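Local coordinates for protein colicin-D (Escherichia coli, PDB 5ZNM) that kills Escherichia coli and close relatives by stopping protein synthesis, using a C-terminal tRNase domain that follows the central domain also held in this chain, at residues Glu36-Val41 and Thr191-Ile196; Val49-Ala54 and Val66-Gly71; Leu59-Thr64 and Pro233-Thr238; Val214-Val219 and Gln227-Thr232. One frame throughout, in Å; residues are numbered along the deposited sequence.

Contact 1: residues Glu36-Val41 and Thr191-Ile196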
loop_
_atom_site.group_PDB
_atom_site.type_symbol
_atom_site.label_atom_id
_atom_site.label_comp_id
_atom_site.label_asym_id
_atom_site.label_seq_id
_atom_site.Cartn_x
_atom_site.Cartn_y
_atom_site.Cartn_z
ATOM N N GLU A 36 7.455 1.374 -26.170
ATOM C CA GLU A 36 8.906 1.360 -26.239
ATOM C C GLU A 36 9.480 2.754 -26.030
ATOM O O GLU A 36 10.459 2.931 -25.294
ATOM C CB GLU A 36 9.349 0.802 -27.586
ATOM C CG GLU A 36 8.901 -0.610 -27.839
ATOM C CD GLU A 36 9.903 -1.378 -28.668
ATOM O OE1 GLU A 36 9.570 -1.737 -29.816
ATOM O OE2 GLU A 36 11.021 -1.615 -28.168
ATOM N N ARG A 37 8.904 3.760 -26.694
ATOM C CA ARG A 37 9.416 5.115 -26.525
ATOM C C ARG A 37 9.200 5.597 -25.099
ATOM O O ARG A 37 10.068 6.264 -24.521
ATOM C CB ARG A 37 8.758 6.058 -27.532
ATOM C CG ARG A 37 9.037 5.693 -28.988
ATOM C CD ARG A 37 8.579 6.778 -29.959
ATOM N NE ARG A 37 7.131 6.918 -30.033
ATOM C CZ ARG A 37 6.396 6.530 -31.072
ATOM N NH1 ARG A 37 6.972 5.977 -32.131
ATOM N NH2 ARG A 37 5.083 6.701 -31.053
ATOM N N ALA A 38 8.065 5.233 -24.498
ATOM C CA ALA A 38 7.803 5.648 -23.126
ATOM C C ALA A 38 8.781 4.988 -22.162
ATOM O O ALA A 38 9.289 5.640 -21.237
ATOM C CB ALA A 38 6.349 5.335 -22.755
ATOM N N ASN A 39 9.100 3.713 -22.394
ATOM C CA ASN A 39 10.017 3.022 -21.497
ATOM C C ASN A 39 11.444 3.536 -21.653
ATOM O O ASN A 39 12.159 3.679 -20.655
ATOM C CB ASN A 39 9.958 1.515 -21.734
ATOM C CG ASN A 39 8.718 0.880 -21.135
ATOM O OD1 ASN A 39 8.039 1.467 -20.282
ATOM N ND2 ASN A 39 8.412 -0.328 -21.583
ATOM N N SER A 40 11.879 3.817 -22.888
ATOM C CA SER A 40 13.172 4.480 -23.094
ATOM C C SER A 40 13.284 5.745 -22.257
ATOM O O SER A 40 14.287 5.970 -21.570
ATOM C CB SER A 40 13.372 4.847 -24.571
ATOM O OG SER A 40 13.752 3.740 -25.365
ATOM N N VAL A 41 12.257 6.591 -22.326
ATOM C CA VAL A 41 12.327 7.913 -21.718
ATOM C C VAL A 41 12.321 7.818 -20.193
ATOM O O VAL A 41 13.005 8.592 -19.511
ATOM C CB VAL A 41 11.177 8.780 -22.262
ATOM C CG1 VAL A 41 10.891 9.936 -21.361
ATOM C CG2 VAL A 41 11.526 9.280 -23.656
ATOM N N THR A 191 4.876 9.378 -26.845
ATOM C CA THR A 191 5.112 8.358 -25.829
ATOM C C THR A 191 3.868 7.951 -25.066
ATOM O O THR A 191 3.882 6.893 -24.433
ATOM C CB THR A 191 6.135 8.838 -24.789
ATOM O OG1 THR A 191 5.616 9.998 -24.110
ATOM C CG2 THR A 191 7.482 9.163 -25.433
ATOM N N GLY A 192 2.829 8.781 -25.048
ATOM C CA GLY A 192 1.723 8.536 -24.144
ATOM C C GLY A 192 2.010 8.852 -22.692
ATOM O O GLY A 192 1.219 8.471 -21.827
ATOM N N LEU A 193 3.131 9.518 -22.394
ATOM C CA LEU A 193 3.454 10.005 -21.058
ATOM C C LEU A 193 3.079 11.476 -20.932
ATOM O O LEU A 193 2.885 12.181 -21.925
ATOM C CB LEU A 193 4.951 9.850 -20.745
ATOM C CG LEU A 193 5.553 8.445 -20.795
ATOM C CD1 LEU A 193 7.077 8.516 -20.640
ATOM C CD2 LEU A 193 4.923 7.529 -19.739
ATOM N N ASP A 194 2.996 11.943 -19.694
ATOM C CA ASP A 194 2.791 13.361 -19.453
ATOM C C ASP A 194 4.073 13.975 -18.922
ATOM O O ASP A 194 4.975 13.279 -18.442
ATOM C CB ASP A 194 1.643 13.604 -18.476
ATOM C CG ASP A 194 0.317 13.139 -19.030
ATOM O OD1 ASP A 194 -0.091 13.630 -20.111
ATOM O OD2 ASP A 194 -0.304 12.266 -18.392
ATOM N N LYS A 195 4.153 15.298 -19.018
ATOM C CA LYS A 195 5.339 15.999 -18.546
ATOM C C LYS A 195 4.917 17.225 -17.765
ATOM O O LYS A 195 4.070 17.999 -18.226
ATOM C CB LYS A 195 6.246 16.396 -19.719
ATOM C CG LYS A 195 7.542 17.102 -19.315
ATOM C CD LYS A 195 8.530 17.102 -20.487
ATOM C CE LYS A 195 9.402 18.344 -20.515
ATOM N NZ LYS A 195 10.448 18.262 -21.578
ATOM N N ILE A 196 5.508 17.384 -16.584
ATOM C CA ILE A 196 5.401 18.594 -15.777
ATOM C C ILE A 196 6.776 19.255 -15.755
ATOM O O ILE A 196 7.797 18.572 -15.625
ATOM C CB ILE A 196 4.906 18.256 -14.353
ATOM C CG1 ILE A 196 3.419 17.872 -14.398
ATOM C CG2 ILE A 196 5.128 19.406 -13.401
ATOM C CD1 ILE A 196 2.973 17.106 -13.158
#

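Contact 2: residues Val49-Ala54 and Val66-Gly71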
loop_
_atom_site.group_PDB
_atom_site.type_symbol
_atom_site.label_atom_id
_atom_site.label_comp_id
_atom_site.label_asym_id
_atom_site.label_seq_id
_atom_site.Cartn_x
_atom_site.Cartn_y
_atom_site.Cartn_z
ATOM N N VAL A 49 9.885 10.154 -12.086
ATOM C CA VAL A 49 8.574 9.751 -12.575
ATOM C C VAL A 49 7.569 9.777 -11.430
ATOM O O VAL A 49 7.830 9.239 -10.342
ATOM C CB VAL A 49 8.614 8.354 -13.223
ATOM C CG1 VAL A 49 7.230 7.981 -13.810
ATOM C CG2 VAL A 49 9.715 8.293 -14.267
ATOM N N LEU A 50 6.430 10.415 -11.687
ATOM C CA LEU A 50 5.207 10.281 -10.910
ATOM C C LEU A 50 4.308 9.241 -11.568
ATOM O O LEU A 50 4.109 9.268 -12.787
ATOM C CB LEU A 50 4.458 11.613 -10.842
ATOM C CG LEU A 50 5.082 12.754 -10.057
ATOM C CD1 LEU A 50 4.500 14.090 -10.503
ATOM C CD2 LEU A 50 4.838 12.499 -8.567
ATOM N N ASN A 51 3.754 8.338 -10.773
ATOM C CA ASN A 51 2.751 7.413 -11.274
ATOM C C ASN A 51 1.369 7.937 -10.915
ATOM O O ASN A 51 1.174 8.499 -9.835
ATOM C CB ASN A 51 2.960 6.011 -10.699
ATOM C CG ASN A 51 4.188 5.336 -11.262
ATOM O OD1 ASN A 51 4.643 5.673 -12.363
ATOM N ND2 ASN A 51 4.731 4.365 -10.516
ATOM N N ASN A 52 0.398 7.757 -11.816
ATOM C CA ASN A 52 -0.967 8.156 -11.500
ATOM C C ASN A 52 -1.755 7.037 -10.806
ATOM O O ASN A 52 -2.950 6.881 -11.038
ATOM C CB ASN A 52 -1.692 8.654 -12.754
ATOM C CG ASN A 52 -1.384 10.121 -13.071
ATOM O OD1 ASN A 52 -1.907 10.692 -14.035
ATOM N ND2 ASN A 52 -0.542 10.732 -12.261
ATOM N N THR A 53 -1.091 6.253 -9.965
ATOM C CA THR A 53 -1.754 5.353 -9.030
ATOM C C THR A 53 -2.569 6.154 -8.018
ATOM O O THR A 53 -2.010 6.922 -7.235
ATOM C CB THR A 53 -0.686 4.534 -8.309
ATOM O OG1 THR A 53 0.236 4.019 -9.284
ATOM C CG2 THR A 53 -1.321 3.388 -7.521
ATOM N N ALA A 54 -3.886 5.982 -8.022
ATOM C CA ALA A 54 -4.721 6.892 -7.246
ATOM C C ALA A 54 -4.539 6.670 -5.748
ATOM O O ALA A 54 -4.353 5.537 -5.288
ATOM C CB ALA A 54 -6.192 6.720 -7.622
ATOM N N VAL A 66 10.732 4.102 -8.387
ATOM C CA VAL A 66 9.633 4.664 -7.612
ATOM C C VAL A 66 9.191 3.654 -6.561
ATOM O O VAL A 66 8.952 2.483 -6.876
ATOM C CB VAL A 66 8.450 5.045 -8.520
ATOM C CG1 VAL A 66 7.270 5.528 -7.684
ATOM C CG2 VAL A 66 8.898 6.114 -9.517
ATOM N N TRP A 67 9.088 4.116 -5.318
ATOM C CA TRP A 67 8.448 3.382 -4.235
ATOM C C TRP A 67 7.017 3.886 -4.075
ATOM O O TRP A 67 6.791 5.098 -4.051
ATOM C CB TRP A 67 9.238 3.590 -2.943
ATOM C CG TRP A 67 8.687 2.916 -1.704
ATOM C CD1 TRP A 67 8.990 1.675 -1.249
ATOM C CD2 TRP A 67 7.790 3.491 -0.749
ATOM N NE1 TRP A 67 8.332 1.431 -0.065
ATOM C CE2 TRP A 67 7.588 2.533 0.262
ATOM C CE3 TRP A 67 7.137 4.725 -0.651
ATOM C CZ2 TRP A 67 6.747 2.760 1.349
ATOM C CZ3 TRP A 67 6.315 4.958 0.432
ATOM C CH2 TRP A 67 6.127 3.976 1.425
ATOM N N THR A 68 6.061 2.962 -3.955
ATOM C CA THR A 68 4.640 3.286 -3.875
ATOM C C THR A 68 4.030 2.677 -2.615
ATOM O O THR A 68 4.353 1.544 -2.241
ATOM C CB THR A 68 3.889 2.746 -5.115
ATOM O OG1 THR A 68 4.438 3.333 -6.305
ATOM C CG2 THR A 68 2.417 3.075 -5.037
ATOM N N ALA A 69 3.162 3.430 -1.949
ATOM C CA ALA A 69 2.341 2.877 -0.877
ATOM C C ALA A 69 0.901 3.286 -1.119
ATOM O O ALA A 69 0.623 4.467 -1.347
ATOM C CB ALA A 69 2.792 3.355 0.498
ATOM N N ALA A 70 -0.008 2.317 -1.080
ATOM C CA ALA A 70 -1.422 2.601 -1.225
ATOM C C ALA A 70 -2.200 1.689 -0.290
ATOM O O ALA A 70 -1.727 0.617 0.093
ATOM C CB ALA A 70 -1.895 2.425 -2.680
ATOM N N GLY A 71 -3.378 2.141 0.094
ATOM C CA GLY A 71 -4.196 1.411 1.032
ATOM C C GLY A 71 -4.095 1.978 2.430
ATOM O O GLY A 71 -3.498 3.021 2.697
HETATM O O HOH W 1 2.744 3.519 -8.400
#

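Contact 3: residues Leu59-Thr64 and Pro233-Thr238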
loop_
_atom_site.group_PDB
_atom_site.type_symbol
_atom_site.label_atom_id
_atom_site.label_comp_id
_atom_site.label_asym_id
_atom_site.label_seq_id
_atom_site.Cartn_x
_atom_site.Cartn_y
_atom_site.Cartn_z
ATOM N N LEU A 59 7.676 7.782 -3.442
ATOM C CA LEU A 59 9.009 8.348 -3.274
ATOM C C LEU A 59 9.831 7.902 -4.464
ATOM O O LEU A 59 10.020 6.700 -4.668
ATOM C CB LEU A 59 9.650 7.890 -1.963
ATOM C CG LEU A 59 11.100 8.308 -1.741
ATOM C CD1 LEU A 59 11.231 9.816 -1.725
ATOM C CD2 LEU A 59 11.632 7.720 -0.435
ATOM N N ALA A 60 10.283 8.854 -5.268
ATOM C CA ALA A 60 11.084 8.545 -6.439
ATOM C C ALA A 60 12.477 9.117 -6.246
ATOM O O ALA A 60 12.641 10.203 -5.681
ATOM C CB ALA A 60 10.445 9.098 -7.725
ATOM N N MET A 61 13.474 8.368 -6.695
ATOM C CA MET A 61 14.865 8.795 -6.633
ATOM C C MET A 61 15.512 8.480 -7.974
ATOM O O MET A 61 15.347 7.371 -8.492
ATOM C CB MET A 61 15.593 8.091 -5.485
ATOM C CG MET A 61 14.958 8.318 -4.108
ATOM S SD MET A 61 14.905 6.837 -3.046
ATOM C CE MET A 61 13.589 5.897 -3.835
ATOM N N THR A 62 16.215 9.457 -8.553
ATOM C CA THR A 62 16.899 9.215 -9.820
ATOM C C THR A 62 17.795 7.986 -9.711
ATOM O O THR A 62 18.486 7.781 -8.706
ATOM C CB THR A 62 17.727 10.434 -10.236
ATOM O OG1 THR A 62 18.615 10.790 -9.174
ATOM C CG2 THR A 62 16.821 11.624 -10.552
ATOM N N GLY A 63 17.733 7.134 -10.733
ATOM C CA GLY A 63 18.561 5.950 -10.803
ATOM C C GLY A 63 18.095 4.747 -10.007
ATOM O O GLY A 63 18.706 3.678 -10.132
ATOM N N THR A 64 17.052 4.873 -9.167
ATOM C CA THR A 64 16.589 3.718 -8.402
ATOM C C THR A 64 15.068 3.577 -8.360
ATOM O O THR A 64 14.558 2.872 -7.489
ATOM C CB THR A 64 17.092 3.741 -6.949
ATOM O OG1 THR A 64 16.489 4.834 -6.249
ATOM C CG2 THR A 64 18.610 3.872 -6.887
ATOM N N PRO A 233 10.099 2.313 -13.592
ATOM C CA PRO A 233 11.087 1.543 -12.822
ATOM C C PRO A 233 10.741 1.584 -11.344
ATOM O O PRO A 233 10.397 2.633 -10.805
ATOM C CB PRO A 233 12.410 2.259 -13.121
ATOM C CG PRO A 233 12.177 2.873 -14.477
ATOM C CD PRO A 233 10.741 3.304 -14.471
ATOM N N VAL A 234 10.811 0.433 -10.701
ATOM C CA VAL A 234 10.368 0.285 -9.325
ATOM C C VAL A 234 11.577 0.388 -8.412
ATOM O O VAL A 234 12.677 -0.053 -8.763
ATOM C CB VAL A 234 9.613 -1.042 -9.135
ATOM C CG1 VAL A 234 9.283 -1.285 -7.671
ATOM C CG2 VAL A 234 8.336 -1.004 -9.962
ATOM N N HIS A 235 11.382 1.013 -7.256
ATOM C CA HIS A 235 12.471 1.175 -6.315
ATOM C C HIS A 235 13.002 -0.176 -5.866
ATOM O O HIS A 235 12.245 -1.051 -5.436
ATOM C CB HIS A 235 12.039 1.988 -5.099
ATOM C CG HIS A 235 13.120 2.121 -4.072
ATOM N ND1 HIS A 235 14.311 2.765 -4.329
ATOM C CD2 HIS A 235 13.212 1.650 -2.806
ATOM C CE1 HIS A 235 15.082 2.705 -3.258
ATOM N NE2 HIS A 235 14.437 2.037 -2.319
ATOM N N THR A 236 14.313 -0.335 -5.990
ATOM C CA THR A 236 15.051 -1.444 -5.418
ATOM C C THR A 236 16.145 -0.883 -4.521
ATOM O O THR A 236 16.481 0.302 -4.585
ATOM C CB THR A 236 15.651 -2.337 -6.512
ATOM O OG1 THR A 236 16.183 -1.513 -7.560
ATOM C CG2 THR A 236 14.584 -3.281 -7.082
ATOM N N GLY A 237 16.686 -1.738 -3.670
ATOM C CA GLY A 237 17.753 -1.345 -2.766
ATOM C C GLY A 237 17.236 -1.106 -1.354
ATOM O O GLY A 237 16.524 -1.941 -0.797
ATOM N N THR A 238 17.580 0.047 -0.789
ATOM C CA THR A 238 17.381 0.285 0.634
ATOM C C THR A 238 15.906 0.474 0.976
ATOM O O THR A 238 15.147 1.115 0.241
ATOM C CB THR A 238 18.192 1.502 1.077
ATOM O OG1 THR A 238 19.583 1.167 1.050
ATOM C CG2 THR A 238 17.816 1.946 2.492
#

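Contact 4: residues Val214-Val219 and Gln227-Thr232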
loop_
_atom_site.group_PDB
_atom_site.type_symbol
_atom_site.label_atom_id
_atom_site.label_comp_id
_atom_site.label_asym_id
_atom_site.label_seq_id
_atom_site.Cartn_x
_atom_site.Cartn_y
_atom_site.Cartn_z
ATOM N N VAL A 214 -0.749 5.594 -16.479
ATOM C CA VAL A 214 -1.371 4.297 -16.232
ATOM C C VAL A 214 -1.184 3.956 -14.758
ATOM O O VAL A 214 -0.034 3.851 -14.305
ATOM C CB VAL A 214 -0.759 3.206 -17.117
ATOM C CG1 VAL A 214 -1.490 1.886 -16.899
ATOM C CG2 VAL A 214 -0.789 3.609 -18.601
ATOM N N PRO A 215 -2.261 3.731 -13.994
ATOM C CA PRO A 215 -2.089 3.287 -12.606
ATOM C C PRO A 215 -1.205 2.056 -12.554
ATOM O O PRO A 215 -1.292 1.167 -13.400
ATOM C CB PRO A 215 -3.522 2.987 -12.142
ATOM C CG PRO A 215 -4.393 3.873 -13.051
ATOM C CD PRO A 215 -3.686 3.822 -14.378
ATOM N N GLN A 216 -0.308 2.033 -11.580
ATOM C CA GLN A 216 0.650 0.947 -11.539
ATOM C C GLN A 216 1.175 0.759 -10.122
ATOM O O GLN A 216 2.318 1.143 -9.822
ATOM C CB GLN A 216 1.801 1.227 -12.499
ATOM C CG GLN A 216 2.491 -0.010 -13.023
ATOM C CD GLN A 216 3.328 0.325 -14.241
ATOM O OE1 GLN A 216 4.442 0.823 -14.105
ATOM N NE2 GLN A 216 2.777 0.096 -15.438
ATOM N N PRO A 217 0.376 0.181 -9.226
ATOM C CA PRO A 217 0.873 -0.072 -7.861
ATOM C C PRO A 217 2.040 -1.047 -7.815
ATOM O O PRO A 217 2.826 -1.018 -6.859
ATOM C CB PRO A 217 -0.368 -0.623 -7.139
ATOM C CG PRO A 217 -1.207 -1.195 -8.227
ATOM C CD PRO A 217 -1.007 -0.288 -9.410
ATOM N N SER A 218 2.165 -1.914 -8.815
ATOM C CA SER A 218 3.351 -2.731 -9.038
ATOM C C SER A 218 3.354 -3.132 -10.508
ATOM O O SER A 218 2.380 -2.900 -11.230
ATOM C CB SER A 218 3.382 -3.955 -8.110
ATOM O OG SER A 218 2.094 -4.523 -7.954
ATOM N N VAL A 219 4.452 -3.741 -10.942
ATOM C CA VAL A 219 4.623 -4.060 -12.370
ATOM C C VAL A 219 3.684 -5.196 -12.756
ATOM O O VAL A 219 3.675 -6.240 -12.086
ATOM C CB VAL A 219 6.080 -4.441 -12.668
ATOM C CG1 VAL A 219 6.244 -4.750 -14.155
ATOM C CG2 VAL A 219 7.029 -3.331 -12.242
ATOM N N GLN A 227 -2.334 -5.709 -21.659
ATOM C CA GLN A 227 -2.048 -4.967 -22.875
ATOM C C GLN A 227 -0.838 -4.070 -22.655
ATOM O O GLN A 227 -0.428 -3.851 -21.513
ATOM C CB GLN A 227 -3.279 -4.144 -23.269
ATOM C CG GLN A 227 -4.521 -5.021 -23.469
ATOM C CD GLN A 227 -5.539 -4.386 -24.405
ATOM O OE1 GLN A 227 -5.184 -3.884 -25.468
ATOM N NE2 GLN A 227 -6.803 -4.407 -24.012
ATOM N N PRO A 228 -0.210 -3.563 -23.720
ATOM C CA PRO A 228 1.032 -2.791 -23.532
ATOM C C PRO A 228 0.792 -1.501 -22.755
ATOM O O PRO A 228 -0.131 -0.739 -23.044
ATOM C CB PRO A 228 1.498 -2.510 -24.967
ATOM C CG PRO A 228 0.808 -3.593 -25.814
ATOM C CD PRO A 228 -0.505 -3.797 -25.147
ATOM N N VAL A 229 1.634 -1.271 -21.750
ATOM C CA VAL A 229 1.648 -0.008 -20.999
ATOM C C VAL A 229 3.086 0.303 -20.619
ATOM O O VAL A 229 3.918 -0.596 -20.507
ATOM C CB VAL A 229 0.782 -0.068 -19.712
ATOM C CG1 VAL A 229 -0.722 -0.323 -20.001
ATOM C CG2 VAL A 229 1.350 -1.108 -18.714
ATOM N N PRO A 230 3.393 1.593 -20.422
ATOM C CA PRO A 230 4.717 1.935 -19.882
ATOM C C PRO A 230 4.862 1.360 -18.488
ATOM O O PRO A 230 3.901 1.279 -17.722
ATOM C CB PRO A 230 4.714 3.471 -19.850
ATOM C CG PRO A 230 3.554 3.888 -20.711
ATOM C CD PRO A 230 2.550 2.785 -20.576
ATOM N N VAL A 231 6.082 0.965 -18.157
ATOM C CA VAL A 231 6.370 0.387 -16.849
ATOM C C VAL A 231 7.354 1.317 -16.153
ATOM O O VAL A 231 8.485 1.508 -16.618
ATOM C CB VAL A 231 6.900 -1.046 -16.961
ATOM C CG1 VAL A 231 7.389 -1.544 -15.604
ATOM C CG2 VAL A 231 5.761 -1.963 -17.446
ATOM N N THR A 232 6.904 1.943 -15.079
ATOM C CA THR A 232 7.785 2.810 -14.302
ATOM C C THR A 232 8.808 1.966 -13.547
ATOM O O THR A 232 8.433 0.951 -12.937
ATOM C CB THR A 232 6.960 3.640 -13.323
ATOM O OG1 THR A 232 5.958 4.363 -14.045
ATOM C CG2 THR A 232 7.851 4.624 -12.561
HETATM O O HOH W 2 5.862 0.390 -12.048
#

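Contact 1: residues Glu36-Val41 and Thr191-Ile196
Thr191 lies against the helical turn of Arg37 and Ala38, and its methyl and its hydroxyl serve different partners. CB sits over the backbone of Ala38, 4.0 Å from Ala38 CA. Beyond it the two branches part. The methyl CG2 lies anti to the carbonyl carbon and reaches the aliphatic root of Arg37, with CG2 4.0 Å from Arg37 CB. The hydroxyl falls between the backbone N and the carbonyl carbon (chi1 62°), where OG1 accepts the backbone N-H of Leu193 at 3.1 Å. This is an ST turn, and it folds the chain back through Gly192, which adopts a left-handed backbone conformation that glycine takes readily. The same OG1 bonds a glycerol, probably from the crystallisation liquor. A beta-branched hydroxyl residue thus suits the place, giving the helix a methyl and the turn an acceptor.

The turn delivers Leu193 to the same helix face. Leu193 CG stands 3.8 Å from Ala38 CB, while Leu193 CD1 touches both Ala38 O at 3.7 Å and Val41 CG1 at 4.1 Å. Alanine is the small residue that lets the loop come so near: its CB is 3.4 Å from Thr191 O. Arg37 turns its polar end elsewhere, its NE bonding Ala190 O.

Helix 32-42 of the central domain is thereby seated on the loop that leads into strand 194-198. Val41 also leans on Leu210 of the adjoining strand 207-212, and Ala38 meets Pro230 of a later loop.

Contact 2: residues Val49-Ala54 and Val66-Gly71
A single water is held by Asn51, Thr53 and Thr68 and bridges strand 49-51, with the loop after it, to strand 65-71. It accepts from Asn51 ND2 at 3.0 Å and bonds both threonine hydroxyls, Thr53 OG1 at 2.7 Å and Thr68 OG1 also at 2.7 Å. Three buried polar side chains are satisfied together in this way. Asn51 can give with one end of its amide and accept with the other, OD1 taking a bond with Thr232 OG1; a partner at each end of the amide fixes its rotation. Thr53 OG1 likewise serves the backbone N of Gln216 as well as the water. Thr68 offers its hydroxyl to the water and its methyl to Thr53.

Beside the water Val66 sets its two methyls against polar atoms of 49-51. CG1 is anti to the backbone N (chi1 176°) and passes the Asn51 amide, CG1 lying 4.0 Å from Asn51 ND2. Its other methyl, CG2, presses on the backbone, 3.4 Å from Val49 O, and rests 4.3 Å from Val49 CB. At the far end the threonine methyls Thr53 CG2 and Thr68 CG2 only just meet.

The strand segments run nearly parallel, at 23°, with their axes 8.5 Å apart. They belong to different sheets: 49-51 is an outermost strand of the mixed sheet beside 207-212, and 65-71 is outermost in the antiparallel sheet beside 56-61. Trp67 points away, and at Ala70 the antiparallel sheet continues into a strand of the second subunit.

Contact 3: residues Leu59-Thr64 and Pro233-Thr238
Thr64 and His235 meet closely at one carbonyl: Thr64 O takes a hydrogen bond from His235 ND1 at 3.2 Å and a CA-H...O contact from His235 CA at 2.9 Å, in line with the C-H. The hydrogen bond is bent (142° at the hydrogen), and the donor stands above the carbonyl plane. CG is anti to the backbone N (chi1 177°), and the His235 side chain lies alongside that of Thr64, pointing the same way. At the ring edge, in plane, sits Thr64 OG1, while one face receives Met61: the methyl CE is 3.3 Å from His235 ND1, and Met61 SD lies obliquely 4.7 Å from the ring centroid. A flexible thioether can bend over a flat ring in this way. The other nitrogen, His235 NE2, donates to Thr238 O at 2.8 Å, so the ring also ties its own loop together; with a proton on each nitrogen it would carry positive charge.

The outer side is slacker. Val234 turns its CB away, Thr236 comes no nearer by its side chain than 4.7 Å, and Gly237, with a positive phi that suits glycine, is poorly ordered.

Strand 56-61 ends at Met61, and the bend to strand 65-71 holds Thr64. Loop residues Pro233 and His235 bond the backbone of Val66 there, His235 also packs on Trp67, and Val234 touches Asp72 of the second subunit.

Contact 4: residues Val214-Val219 and Gln227-Thr232
Gln216 reaches Pro230 and Thr232 by an extended side chain, CG anti to the backbone N (chi1 -153°) and CD anti in turn (chi2 164°), an arm that carries CD across to the facing chain. Both segments belong to the proline-rich loop between strands 207-212 and 243-244. Here a side-chain amide does what the N-H and C=O of one residue do beside a parallel strand, bonding on both sides of Val231. Gln216 NE2 donates to Pro230 O at 2.8 Å, nearly straight (161° at the hydrogen) and close to the amide plane. Gln216 OE1 accepts Thr232 N at 2.9 Å, in the plane of its own carbonyl. Glutamine suits the place because its long arm ends in both a donor and an acceptor. OE1 takes a second donor, a water that also donates to Thr232 O at 2.8 Å, so the buried amide is fixed in its rotation by partners at both ends.

Valines flank this polar centre. On one side Val214 meets Val229, CG1 to CG1 at 3.9 Å, and its CG2 lies 4.0 Å from Pro230 CD, the side chains of Val214 and Pro230 crossing at about a right angle. Val229 CG2 also rests 3.8 Å from Gln216 NE2. The second subunit lies close by: its Ala270 packs on Val214 and its Ser55 on Ser218. At the more exposed end Val219 and Val231 cross, with Val219 CG1 3.7 Å from Val231 CG1.

Overall arrangement
Contacts 1 and 2 are buried, contact 4 partly so, and contact 3 lies at the surface. Contact 1 is chiefly apolar, helix against loop; contact 2 joins two sheets through a water; contacts 3 and 4 rely on direct bonds from side chains to backbone, as suits loops without regular pairing. The loop after strand 207-212 supplies both segments of contact 4 and one of contact 3, which ties it to the sheet that also holds 66-71, and it touches contacts 1 and 2. Contact 1 meets contact 4 where Asn39 OD1 reaches Val231 N, their centres about 12 Å apart. Contacts 2 and 4 reach the second subunit widely, contact 3 through Val234.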